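Local coordinates for putative flagella-related protein H (Methanocaldococcus jannaschii DSM 2661, PDB 4WIA) that probably binds and hydrolyses ATP, with magnesium, as a RecA-like P-loop ATPase component of the archaellum, the archaeal flagellum, at residues Ile31-Glu36 with Ile175-Ala180; Gly39-Cys44 with Ile125-Ser130; Ala147-Ile152 with Lys157-Thr162; Glu187-Thr190 with Leu195-Leu198; Leu202-Asn205 with Ser210-Lys213. All coordinates share one frame; numbering follows the deposited sequence.

Interaction 1 of 5, residues Ile31-Glu36 with Ile175-Ala180; sequences IIEGEE and IIRTSA
R177 NE donates to E33 OE1 at 3.0 Å, on the syn lone pair of that oxygen, and R177 NH1 reaches E33 OE2 at 2.9 Å in a weak, bent bond that forms the second arm of the salt bridge. The two flat groups are tilted by 24° and OE1 stands out of the guanidinium plane, so the pairing is bidentate but not coplanar. E33 gets there with CG anti to its backbone N (chi1 167°) and an extended chain that crosses R177 at about a right angle. R177 NH2 carries a second salt bridge, to E170, and a leucine in place of R177 would probably leave the buried E33, and E170 as well, without this positive partner. Beside the ion pair the contact is apolar: I31 CD1 meets I176 CG2 at 3.6 Å, and I31 CG1 presses on A180 CB at 3.5 Å, tight for two carbons. Helix 170-179 ends here, A180 being the first residue beyond it, and packs on strand 29-33, which lies between strands 158-163 and 182-191, while I176 also touches V142 of helix 142-153.

Interaction 2 of 5, residues Gly39-Cys44 with Ile125-Ser130; sequences GKSVLC and IFDSIS. With SO4 (sulfate ion), chain E; SO4 (sulfate ion), chain F.
S41 OG donates to D127 OD2 over 2.5 Å, a very short bond that falls on the syn lone pair of the carboxylate oxygen. D127 extends to it with CG anti to the backbone N (chi1 178°); T162 OG1 bonds OD1 and Y60 OH bonds OD2, which fixes the carboxylate's rotation. One turn further along helix 40-53 the packing is apolar and buried, with C44 SG and I125 CG2 4.0 Å apart and I125 CD1 near the carbonyl oxygen of C44. This inner half joins the helix to strand 123-127. The other end is looser: here the partners of 39-44 are two sulfates, probably from the crystallisation liquor. One sulfate sits at the start of the helix: S41 N donates to its O3 at 2.7 Å in a nearly straight bond, K40 N to its O1 at 3.0 Å, and G39 N to its O2 at 3.1 Å. K40, bent at chi3 and chi4, curls its NZ back to the same O1 at 3.1 Å, is bonded to G34 O, and also approaches O1 of the second sulfate. That second ion is bonded by Q64 and N164 and lies near S128, which follows a cis peptide. The strand-loop-helix with its ring of amides fits a Walker A P-loop, as expected of this P-loop NTPase family, and the first sulfate probably marks a nucleotide phosphate position. D127, at the end of its strand, fits a Walker B aspartate; its bond to S41, a magnesium ligand by similarity, is consistent with a magnesium site of the usual P-loop kind beside the nucleotide phosphates.

Interaction 3 of 5, residues Ala147-Ile152 with Lys157-Thr162; sequences AFFKRI and KIIICT
F149 and I159 cross at about a right angle, the isoleucine lying against one face of the ring. Followed outward from CB, F149 meets strand 158-163 nearly all the way: CB and CG both lie near I159 CD1, at 4.1 and 4.0 Å, and CD1 comes within 3.7 Å of that methyl. Over the middle of the ring stands I159 CG2, in a CH-pi contact 4.2 Å from the centroid and only 4° off the ring normal. At the rim opposite CD1, F149 CE2 touches C161 SG at 3.7 Å, a sulfur-aromatic contact made obliquely and from the same side as I159. The phenyl leaves the helix with CG anti to its carbonyl carbon (chi1 -75°), which carries it toward I159 and C161. Closer to the turn between helix and strand, I152 CG2 packs on I159 CD1 and, at 3.6 Å, on K157 CG. The aliphatic part of K157 takes this contact while its NZ leads away to the carbonyls of Y119 and K121. F126, on neighbouring strand 123-127, meets the F149 ring, and C161 also touches it. Helix 142-153 and strand 158-163 run roughly antiparallel, at 144°, their axes 8.9 Å apart. With methyls, a ring and a thiol at the interface, this contact rests on shape and dispersion, the lysine ammonium being turned out of the apolar layer.

Interaction 4 of 5, residues Glu187-Thr190 with Leu195-Leu198; sequences ELFT and LKNL
F189 sets its CG between the backbone N and the carbonyl carbon (chi1 75°), the crowded position, and this lays its ring back across the partner strand. There CE1 touches K196 CB at 3.7 Å and L198 CB at 4.0 Å, while N197 O stands at the ring's edge, near its plane. K196 has CG anti to the carbonyl carbon, beside the backbone N, and bends at chi3 so that CE passes near F189 CZ before NZ pairs with E228. Strands 182-191 and 194-204 form an antiparallel beta hairpin: E187 with L198 and F189 with K196 are hydrogen-bonded pairs, L188 with N197 and T190 with L195 non-hydrogen-bonded ones. The shortest of the four backbone bonds, K196 N to F189 O, spans 2.7 Å. L188 CD2 lies on the opposite face from F189, 3.6 Å from L195 CD2 and equally close to N197 ND2, which it flanks side by side. That amide nitrogen bonds to T38 O, so N197 ties the hairpin to the P-loop next to it. K196, on the face of F189, and T38, which N197 reaches from the other face, are ATP-binding positions by similarity. V216 of strand 214-220 borders F189 and K196.

Interaction 5 of 5, residues Leu202-Asn205 with Ser210-Lys213; sequences LKYN and SYQK
Y211 covers an edge of Y204 with one face of its ring, and it alone in 210-213 makes close contact with 202-205. After S210, at the surface, the chain turns Y211 inward, its CG between the backbone N and the carbonyl carbon (chi1 60°). Y204 CD2 stands over the middle of the Y211 ring, 3.5 Å above its plane. The centroids are 4.8 Å apart and the planes meet at 73°, a T-shaped, edge-to-face pair with Y204 supplying the edge. The two side chains run past each other in opposite directions, and Y211 OH ends 3.7 Å from Y204 CB, while Y204 OH is anchored on I20 O. Y204 is the last residue of strand 194-204, which carries a classic beta bulge just before it: L202 and K203 both face L183 of strand 182-191. The loop holding Y211 then leads into strand 214-220, so the pair bridges the connection between two adjacent antiparallel strands. Replacing Y211 with a serine would probably strip the cover from the CD2 edge of Y204, leaving that buried ring freer to shift. Q212 bonds through its backbone to R19, and K213 to I201.

Interactions 1 to 5 all reach one mixed sheet of a P-loop ATPase core. Interactions 1, 2 and 3 lie 11 to 14 Å apart, centre to centre, on the adjacent parallel strands 29-33, 158-163 and 123-127; along the chain, 2 and then 3 fall between the two halves of 1. Interactions 4 and 5 follow later, about 19 Å apart between centres, and share strand 194-204 in the antiparallel half. Backbone bonds of I32 with C161 and of F126 with I160 join the first three, K150 NZ bonds S179 O, and K203 of interaction 5 bonds A180 O. The probable nucleotide site, at the P-loop of interaction 2, borders the hairpin of interaction 4, where N197 touches G39.

Interaction 1 of 5, residues Ile31-Glu36 with Ile175-Ala180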
# COMPACT_ATOMS: atom_id res chain seq x y z
N ILE A 31 -22.11 12.12 7.90
CA ILE A 31 -22.82 13.22 7.27
C ILE A 31 -21.94 14.45 7.26
O ILE A 31 -21.48 14.90 8.30
CB ILE A 31 -24.14 13.54 8.03
CG1 ILE A 31 -25.05 12.32 8.02
CG2 ILE A 31 -24.84 14.74 7.41
CD1 ILE A 31 -25.49 11.88 6.64
N ILE A 32 -21.72 15.01 6.09
CA ILE A 32 -20.98 16.23 5.94
C ILE A 32 -21.89 17.35 5.55
O ILE A 32 -22.39 17.37 4.46
CB ILE A 32 -19.86 16.07 4.93
CG1 ILE A 32 -18.98 14.85 5.32
CG2 ILE A 32 -19.02 17.34 4.92
CD1 ILE A 32 -17.95 14.47 4.25
N GLU A 33 -22.14 18.26 6.48
CA GLU A 33 -23.18 19.24 6.32
C GLU A 33 -22.57 20.61 6.29
O GLU A 33 -21.86 21.02 7.23
CB GLU A 33 -24.19 19.15 7.50
CG GLU A 33 -25.16 20.34 7.59
CD GLU A 33 -26.20 20.26 8.69
OE1 GLU A 33 -26.13 19.36 9.55
OE2 GLU A 33 -27.15 21.10 8.65
N GLY A 34 -22.89 21.39 5.26
CA GLY A 34 -22.42 22.76 5.18
C GLY A 34 -22.94 23.38 3.92
O GLY A 34 -23.37 22.68 3.02
N GLU A 35 -22.84 24.69 3.84
CA GLU A 35 -23.27 25.42 2.67
C GLU A 35 -22.38 25.20 1.43
O GLU A 35 -21.32 24.57 1.49
CB GLU A 35 -23.34 26.91 3.00
CG GLU A 35 -24.26 27.17 4.16
CD GLU A 35 -24.71 28.60 4.27
OE1 GLU A 35 -25.26 28.94 5.33
OE2 GLU A 35 -24.53 29.36 3.29
N GLU A 36 -22.83 25.73 0.31
CA GLU A 36 -22.05 25.64 -0.91
C GLU A 36 -20.66 26.15 -0.66
O GLU A 36 -20.50 27.09 0.08
CB GLU A 36 -22.66 26.55 -1.97
CG GLU A 36 -24.13 26.29 -2.24
CD GLU A 36 -24.65 27.04 -3.45
OE1 GLU A 36 -25.62 26.56 -4.05
OE2 GLU A 36 -24.11 28.11 -3.77
N ILE A 175 -33.20 15.00 11.55
CA ILE A 175 -33.34 13.55 11.47
C ILE A 175 -32.08 12.94 10.95
O ILE A 175 -31.62 11.91 11.41
CB ILE A 175 -34.55 13.14 10.56
CG1 ILE A 175 -35.85 13.54 11.23
CG2 ILE A 175 -34.54 11.63 10.27
CD1 ILE A 175 -37.03 13.58 10.29
N ILE A 176 -31.54 13.57 9.92
CA ILE A 176 -30.32 13.07 9.31
C ILE A 176 -29.22 13.11 10.36
O ILE A 176 -28.44 12.17 10.50
CB ILE A 176 -29.94 13.90 8.06
CG1 ILE A 176 -31.01 13.69 6.98
CG2 ILE A 176 -28.56 13.52 7.54
CD1 ILE A 176 -30.90 14.66 5.81
N ARG A 177 -29.16 14.22 11.09
CA ARG A 177 -28.08 14.43 12.07
C ARG A 177 -28.17 13.37 13.15
O ARG A 177 -27.16 12.85 13.59
CB ARG A 177 -28.16 15.81 12.72
CG ARG A 177 -27.82 16.99 11.83
CD ARG A 177 -28.27 18.25 12.54
NE ARG A 177 -28.16 19.51 11.79
CZ ARG A 177 -29.13 20.43 11.61
NH1 ARG A 177 -28.88 21.54 10.93
NH2 ARG A 177 -30.34 20.27 12.09
N THR A 178 -29.39 13.08 13.60
CA THR A 178 -29.59 12.01 14.57
C THR A 178 -29.11 10.65 14.05
O THR A 178 -28.49 9.87 14.76
CB THR A 178 -31.07 11.95 15.03
OG1 THR A 178 -31.35 13.14 15.78
CG2 THR A 178 -31.33 10.74 15.94
N SER A 179 -29.37 10.40 12.80
CA SER A 179 -29.01 9.15 12.23
C SER A 179 -27.49 9.07 12.03
O SER A 179 -26.89 8.01 12.07
CB SER A 179 -29.78 9.03 10.93
OG SER A 179 -30.00 7.67 10.61
N ALA A 180 -26.84 10.19 11.83
CA ALA A 180 -25.39 10.15 11.58
C ALA A 180 -24.64 9.43 12.74
O ALA A 180 -24.96 9.64 13.89
CB ALA A 180 -24.87 11.57 11.43

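Interaction 2 of 5, residues Gly39-Cys44 with Ile125-Ser130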
# COMPACT_ATOMS: atom_id res chain seq x y z
N GLY A 39 -16.31 23.07 1.05
CA GLY A 39 -15.33 21.99 0.95
C GLY A 39 -15.84 20.58 1.13
O GLY A 39 -15.05 19.65 1.29
N LYS A 40 -17.15 20.37 1.07
CA LYS A 40 -17.71 19.04 1.34
C LYS A 40 -17.25 18.01 0.33
O LYS A 40 -16.88 16.89 0.67
CB LYS A 40 -19.26 19.10 1.33
CG LYS A 40 -19.87 20.13 2.29
CD LYS A 40 -21.41 20.02 2.39
CE LYS A 40 -22.13 20.34 1.10
NZ LYS A 40 -21.86 21.72 0.65
N SER A 41 -17.33 18.40 -0.93
CA SER A 41 -16.97 17.53 -2.03
C SER A 41 -15.49 17.15 -1.98
O SER A 41 -15.12 15.99 -2.05
CB SER A 41 -17.29 18.24 -3.37
OG SER A 41 -18.69 18.21 -3.65
N VAL A 42 -14.64 18.13 -1.82
CA VAL A 42 -13.19 17.84 -1.74
C VAL A 42 -12.86 16.89 -0.59
O VAL A 42 -12.06 15.99 -0.71
CB VAL A 42 -12.36 19.12 -1.64
CG1 VAL A 42 -10.94 18.79 -1.31
CG2 VAL A 42 -12.41 19.87 -2.95
N LEU A 43 -13.58 17.03 0.51
CA LEU A 43 -13.40 16.12 1.63
C LEU A 43 -13.80 14.73 1.27
O LEU A 43 -13.09 13.79 1.64
CB LEU A 43 -14.23 16.60 2.78
CG LEU A 43 -13.85 16.16 4.17
CD1 LEU A 43 -12.40 16.54 4.49
CD2 LEU A 43 -14.80 16.79 5.18
N CYS A 44 -14.92 14.57 0.53
CA CYS A 44 -15.34 13.24 0.07
C CYS A 44 -14.33 12.65 -0.83
O CYS A 44 -14.07 11.47 -0.81
CB CYS A 44 -16.70 13.30 -0.70
SG CYS A 44 -18.11 13.67 0.36
N ILE A 125 -20.56 6.79 -1.36
CA ILE A 125 -20.61 8.23 -1.12
C ILE A 125 -21.78 8.85 -1.92
O ILE A 125 -21.82 8.64 -3.12
CB ILE A 125 -19.28 8.83 -1.58
CG1 ILE A 125 -18.15 8.30 -0.70
CG2 ILE A 125 -19.31 10.34 -1.51
CD1 ILE A 125 -16.73 8.67 -1.08
N PHE A 126 -22.63 9.68 -1.27
CA PHE A 126 -23.61 10.45 -1.97
C PHE A 126 -23.31 11.93 -1.83
O PHE A 126 -23.49 12.50 -0.76
CB PHE A 126 -25.03 10.18 -1.44
CG PHE A 126 -25.42 8.73 -1.55
CD1 PHE A 126 -25.88 8.23 -2.72
CD2 PHE A 126 -25.20 7.86 -0.51
CE1 PHE A 126 -26.20 6.90 -2.88
CE2 PHE A 126 -25.48 6.52 -0.67
CZ PHE A 126 -25.97 6.04 -1.87
N ASP A 127 -22.89 12.56 -2.92
CA ASP A 127 -22.57 13.96 -2.91
C ASP A 127 -23.38 14.60 -4.04
O ASP A 127 -22.86 14.71 -5.14
CB ASP A 127 -21.06 14.10 -3.16
CG ASP A 127 -20.61 15.55 -3.22
OD1 ASP A 127 -21.31 16.39 -2.61
OD2 ASP A 127 -19.55 15.84 -3.85
N SER A 128 -24.64 15.01 -3.83
CA SER A 128 -25.27 15.41 -2.59
C SER A 128 -26.51 14.56 -2.30
O SER A 128 -27.37 14.38 -3.17
CB SER A 128 -25.70 16.87 -2.80
OG SER A 128 -26.72 17.32 -1.92
N ILE A 129 -26.63 14.09 -1.07
CA ILE A 129 -27.83 13.43 -0.66
C ILE A 129 -28.94 14.47 -0.47
O ILE A 129 -30.10 14.20 -0.78
CB ILE A 129 -27.64 12.56 0.59
CG1 ILE A 129 -28.72 11.49 0.68
CG2 ILE A 129 -27.73 13.41 1.83
CD1 ILE A 129 -28.75 10.50 -0.46
N SER A 130 -28.58 15.69 -0.06
CA SER A 130 -29.59 16.75 0.10
C SER A 130 -30.27 17.11 -1.24
O SER A 130 -31.50 17.29 -1.26
CB SER A 130 -29.04 17.99 0.81
OG SER A 130 -28.10 18.71 0.03
S SO4 E . -18.64 22.15 -1.52
O1 SO4 E . -18.97 22.47 -0.09
O2 SO4 E . -17.33 22.69 -1.84
O3 SO4 E . -18.50 20.70 -1.84
O4 SO4 E . -19.72 22.87 -2.19
S SO4 F . -23.75 21.71 -2.36
O1 SO4 F . -23.43 22.42 -1.11
O2 SO4 F . -22.87 21.97 -3.54
O3 SO4 F . -25.09 22.27 -2.65
O4 SO4 F . -23.78 20.20 -2.21

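Interaction 3 of 5, residues Ala147-Ile152 with Lys157-Thr162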
# COMPACT_ATOMS: atom_id res chain seq x y z
N ALA A 147 -33.27 4.57 7.56
CA ALA A 147 -33.40 3.17 7.98
C ALA A 147 -32.70 2.25 6.99
O ALA A 147 -32.09 1.28 7.39
CB ALA A 147 -34.89 2.80 8.10
N PHE A 148 -32.80 2.58 5.71
CA PHE A 148 -32.14 1.80 4.70
C PHE A 148 -30.61 1.89 4.83
O PHE A 148 -29.90 0.88 4.77
CB PHE A 148 -32.57 2.29 3.32
CG PHE A 148 -31.69 1.78 2.22
CD1 PHE A 148 -31.83 0.48 1.77
CD2 PHE A 148 -30.63 2.54 1.76
CE1 PHE A 148 -31.01 -0.03 0.81
CE2 PHE A 148 -29.79 2.04 0.77
CZ PHE A 148 -29.97 0.74 0.29
N PHE A 149 -30.10 3.11 4.95
CA PHE A 149 -28.63 3.31 5.20
C PHE A 149 -28.14 2.56 6.44
O PHE A 149 -27.07 1.94 6.41
CB PHE A 149 -28.27 4.79 5.33
CG PHE A 149 -28.26 5.56 4.03
CD1 PHE A 149 -28.26 4.93 2.81
CD2 PHE A 149 -28.28 6.93 4.07
CE1 PHE A 149 -28.27 5.65 1.66
CE2 PHE A 149 -28.27 7.67 2.91
CZ PHE A 149 -28.24 7.03 1.70
N LYS A 150 -28.92 2.61 7.51
CA LYS A 150 -28.59 1.84 8.73
C LYS A 150 -28.48 0.31 8.51
O LYS A 150 -27.66 -0.36 9.11
CB LYS A 150 -29.62 2.13 9.85
CG LYS A 150 -29.40 3.50 10.49
CD LYS A 150 -27.94 3.78 10.87
CE LYS A 150 -27.90 5.21 11.41
NZ LYS A 150 -26.94 5.51 12.47
N ARG A 151 -29.31 -0.18 7.62
CA ARG A 151 -29.34 -1.56 7.21
C ARG A 151 -28.06 -1.88 6.44
O ARG A 151 -27.39 -2.88 6.71
CB ARG A 151 -30.60 -1.73 6.32
CG ARG A 151 -31.54 -2.85 6.65
CD ARG A 151 -33.03 -2.39 6.62
NE ARG A 151 -33.49 -1.95 5.28
CZ ARG A 151 -34.47 -1.06 5.03
NH1 ARG A 151 -34.75 -0.73 3.76
NH2 ARG A 151 -35.16 -0.48 6.02
N ILE A 152 -27.63 -0.99 5.57
CA ILE A 152 -26.36 -1.21 4.85
C ILE A 152 -25.11 -1.05 5.76
O ILE A 152 -24.18 -1.87 5.69
CB ILE A 152 -26.25 -0.27 3.66
CG1 ILE A 152 -27.41 -0.46 2.70
CG2 ILE A 152 -24.93 -0.43 2.96
CD1 ILE A 152 -27.40 -1.74 1.91
N LYS A 157 -20.33 -1.83 5.93
CA LYS A 157 -20.07 -0.81 4.94
C LYS A 157 -20.01 0.55 5.58
O LYS A 157 -20.52 0.77 6.67
CB LYS A 157 -21.20 -0.74 3.90
CG LYS A 157 -21.76 -2.04 3.36
CD LYS A 157 -20.84 -2.59 2.32
CE LYS A 157 -21.40 -3.85 1.71
NZ LYS A 157 -20.48 -4.05 0.60
N ILE A 158 -19.46 1.47 4.83
CA ILE A 158 -19.41 2.84 5.23
C ILE A 158 -20.18 3.69 4.24
O ILE A 158 -20.00 3.53 3.08
CB ILE A 158 -17.94 3.32 5.26
CG1 ILE A 158 -17.24 2.64 6.43
CG2 ILE A 158 -17.88 4.83 5.42
CD1 ILE A 158 -15.73 2.62 6.33
N ILE A 159 -21.02 4.60 4.74
CA ILE A 159 -21.72 5.52 3.88
C ILE A 159 -21.42 6.97 4.23
O ILE A 159 -21.37 7.34 5.38
CB ILE A 159 -23.25 5.27 3.92
CG1 ILE A 159 -23.53 3.93 3.26
CG2 ILE A 159 -24.02 6.35 3.19
CD1 ILE A 159 -24.95 3.47 3.37
N ILE A 160 -21.25 7.79 3.21
CA ILE A 160 -20.89 9.15 3.41
C ILE A 160 -21.80 10.00 2.55
O ILE A 160 -21.79 9.80 1.36
CB ILE A 160 -19.39 9.38 2.97
CG1 ILE A 160 -18.45 8.43 3.70
CG2 ILE A 160 -18.98 10.80 3.23
CD1 ILE A 160 -16.97 8.50 3.29
N CYS A 161 -22.50 10.98 3.13
CA CYS A 161 -23.32 11.91 2.37
C CYS A 161 -22.96 13.35 2.65
O CYS A 161 -22.61 13.72 3.76
CB CYS A 161 -24.78 11.78 2.74
SG CYS A 161 -25.52 10.14 2.70
N THR A 162 -23.10 14.19 1.63
CA THR A 162 -23.07 15.61 1.87
C THR A 162 -24.51 16.18 1.90
O THR A 162 -25.38 15.73 1.18
CB THR A 162 -22.24 16.34 0.83
OG1 THR A 162 -22.88 16.25 -0.43
CG2 THR A 162 -20.84 15.69 0.71

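Interaction 4 of 5, residues Glu187-Thr190 with Leu195-Leu198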
# COMPACT_ATOMS: atom_id res chain seq x y z
N GLU A 187 -17.44 24.92 7.15
CA GLU A 187 -17.60 26.35 6.88
C GLU A 187 -16.32 26.95 6.29
O GLU A 187 -15.25 26.34 6.31
CB GLU A 187 -17.96 27.17 8.13
CG GLU A 187 -19.33 26.81 8.73
CD GLU A 187 -19.98 27.86 9.64
OE1 GLU A 187 -20.11 29.06 9.37
OE2 GLU A 187 -20.47 27.43 10.69
N LEU A 188 -16.47 28.15 5.76
CA LEU A 188 -15.36 28.94 5.35
C LEU A 188 -15.13 29.99 6.41
O LEU A 188 -16.06 30.43 7.05
CB LEU A 188 -15.65 29.65 4.04
CG LEU A 188 -15.70 28.81 2.78
CD1 LEU A 188 -16.00 29.74 1.61
CD2 LEU A 188 -14.41 28.03 2.52
N PHE A 189 -13.87 30.36 6.60
CA PHE A 189 -13.54 31.48 7.47
C PHE A 189 -12.22 32.03 7.00
O PHE A 189 -11.46 31.35 6.29
CB PHE A 189 -13.48 31.05 8.94
CG PHE A 189 -12.22 30.26 9.29
CD1 PHE A 189 -12.03 28.97 8.82
CD2 PHE A 189 -11.25 30.83 10.08
CE1 PHE A 189 -10.90 28.26 9.15
CE2 PHE A 189 -10.10 30.13 10.40
CZ PHE A 189 -9.93 28.84 9.94
N THR A 190 -11.95 33.25 7.42
CA THR A 190 -10.78 33.95 6.97
C THR A 190 -9.95 34.39 8.15
O THR A 190 -10.43 35.06 9.05
CB THR A 190 -11.16 35.19 6.14
OG1 THR A 190 -11.78 34.77 4.92
CG2 THR A 190 -9.92 36.02 5.80
N LEU A 195 -8.57 32.76 3.16
CA LEU A 195 -9.80 32.03 3.28
C LEU A 195 -9.48 30.54 3.45
O LEU A 195 -8.64 30.01 2.76
CB LEU A 195 -10.65 32.36 2.07
CG LEU A 195 -12.10 31.89 1.93
CD1 LEU A 195 -12.97 32.79 1.03
CD2 LEU A 195 -12.07 30.48 1.39
N LYS A 196 -10.13 29.88 4.42
CA LYS A 196 -9.80 28.49 4.76
C LYS A 196 -11.07 27.75 5.01
O LYS A 196 -12.09 28.38 5.25
CB LYS A 196 -8.97 28.44 6.05
CG LYS A 196 -7.57 29.04 5.87
CD LYS A 196 -6.66 28.76 7.08
CE LYS A 196 -6.53 29.99 7.94
NZ LYS A 196 -5.85 29.72 9.23
N ASN A 197 -10.98 26.43 4.98
CA ASN A 197 -12.09 25.60 5.36
C ASN A 197 -11.94 25.10 6.76
O ASN A 197 -10.82 24.87 7.23
CB ASN A 197 -12.14 24.42 4.45
CG ASN A 197 -12.14 24.83 3.01
OD1 ASN A 197 -11.13 25.30 2.50
ND2 ASN A 197 -13.27 24.64 2.33
N LEU A 198 -13.05 24.95 7.47
CA LEU A 198 -13.02 24.30 8.75
C LEU A 198 -14.01 23.19 8.68
O LEU A 198 -15.14 23.43 8.30
CB LEU A 198 -13.39 25.27 9.87
CG LEU A 198 -13.61 24.62 11.24
CD1 LEU A 198 -12.29 24.22 11.85
CD2 LEU A 198 -14.34 25.57 12.17

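Interaction 5 of 5, residues Leu202-Asn205 with Ser210-Lys213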
# COMPACT_ATOMS: atom_id res chain seq x y z
N LEU A 202 -18.82 17.33 14.98
CA LEU A 202 -19.80 17.54 16.03
C LEU A 202 -20.16 16.27 16.76
O LEU A 202 -20.59 16.34 17.87
CB LEU A 202 -21.05 18.14 15.45
CG LEU A 202 -20.86 19.45 14.71
CD1 LEU A 202 -22.16 19.86 14.03
CD2 LEU A 202 -20.38 20.52 15.66
N LYS A 203 -19.92 15.12 16.17
CA LYS A 203 -20.33 13.87 16.77
C LYS A 203 -19.56 12.78 16.11
O LYS A 203 -19.31 12.84 14.92
CB LYS A 203 -21.80 13.70 16.49
CG LYS A 203 -22.46 12.41 16.92
CD LYS A 203 -23.88 12.44 16.35
CE LYS A 203 -24.68 11.22 16.64
NZ LYS A 203 -25.93 11.29 15.85
N TYR A 204 -19.18 11.77 16.86
CA TYR A 204 -18.35 10.71 16.35
C TYR A 204 -18.54 9.48 17.18
O TYR A 204 -17.75 9.19 18.05
CB TYR A 204 -16.86 11.15 16.40
CG TYR A 204 -15.87 10.37 15.50
CD1 TYR A 204 -16.29 9.29 14.74
CD2 TYR A 204 -14.52 10.70 15.47
CE1 TYR A 204 -15.38 8.58 13.95
CE2 TYR A 204 -13.61 10.02 14.71
CZ TYR A 204 -14.03 8.96 13.93
OH TYR A 204 -13.12 8.28 13.13
N ASN A 205 -19.61 8.75 16.93
CA ASN A 205 -19.81 7.46 17.59
C ASN A 205 -18.74 6.49 17.09
O ASN A 205 -18.39 6.46 15.87
CB ASN A 205 -21.15 6.84 17.22
CG ASN A 205 -22.34 7.71 17.58
OD1 ASN A 205 -22.26 8.56 18.45
ND2 ASN A 205 -23.46 7.50 16.88
N SER A 210 -8.41 9.13 20.10
CA SER A 210 -8.39 10.55 20.30
C SER A 210 -8.41 11.24 18.95
O SER A 210 -7.74 10.79 18.02
CB SER A 210 -7.14 10.91 21.07
OG SER A 210 -7.27 12.23 21.53
N TYR A 211 -9.20 12.28 18.79
CA TYR A 211 -9.32 12.91 17.50
C TYR A 211 -9.39 14.41 17.62
O TYR A 211 -9.64 14.95 18.70
CB TYR A 211 -10.54 12.30 16.70
CG TYR A 211 -11.85 12.46 17.35
CD1 TYR A 211 -12.29 11.56 18.33
CD2 TYR A 211 -12.65 13.54 17.04
CE1 TYR A 211 -13.50 11.75 18.96
CE2 TYR A 211 -13.87 13.75 17.68
CZ TYR A 211 -14.29 12.86 18.61
OH TYR A 211 -15.48 13.13 19.23
N GLN A 212 -9.13 15.11 16.53
CA GLN A 212 -9.21 16.57 16.52
C GLN A 212 -10.66 16.98 16.24
O GLN A 212 -11.24 16.50 15.33
CB GLN A 212 -8.32 17.22 15.45
CG GLN A 212 -6.86 17.05 15.61
CD GLN A 212 -6.37 17.43 16.97
OE1 GLN A 212 -6.22 16.58 17.84
NE2 GLN A 212 -6.10 18.71 17.17
N LYS A 213 -11.20 17.88 17.04
CA LYS A 213 -12.53 18.38 16.83
C LYS A 213 -12.61 19.36 15.66
O LYS A 213 -13.54 19.31 14.86
CB LYS A 213 -13.00 19.08 18.08
CG LYS A 213 -14.50 19.23 18.12
CD LYS A 213 -15.06 19.63 19.47
CE LYS A 213 -16.56 19.89 19.35
NZ LYS A 213 -17.16 20.24 20.67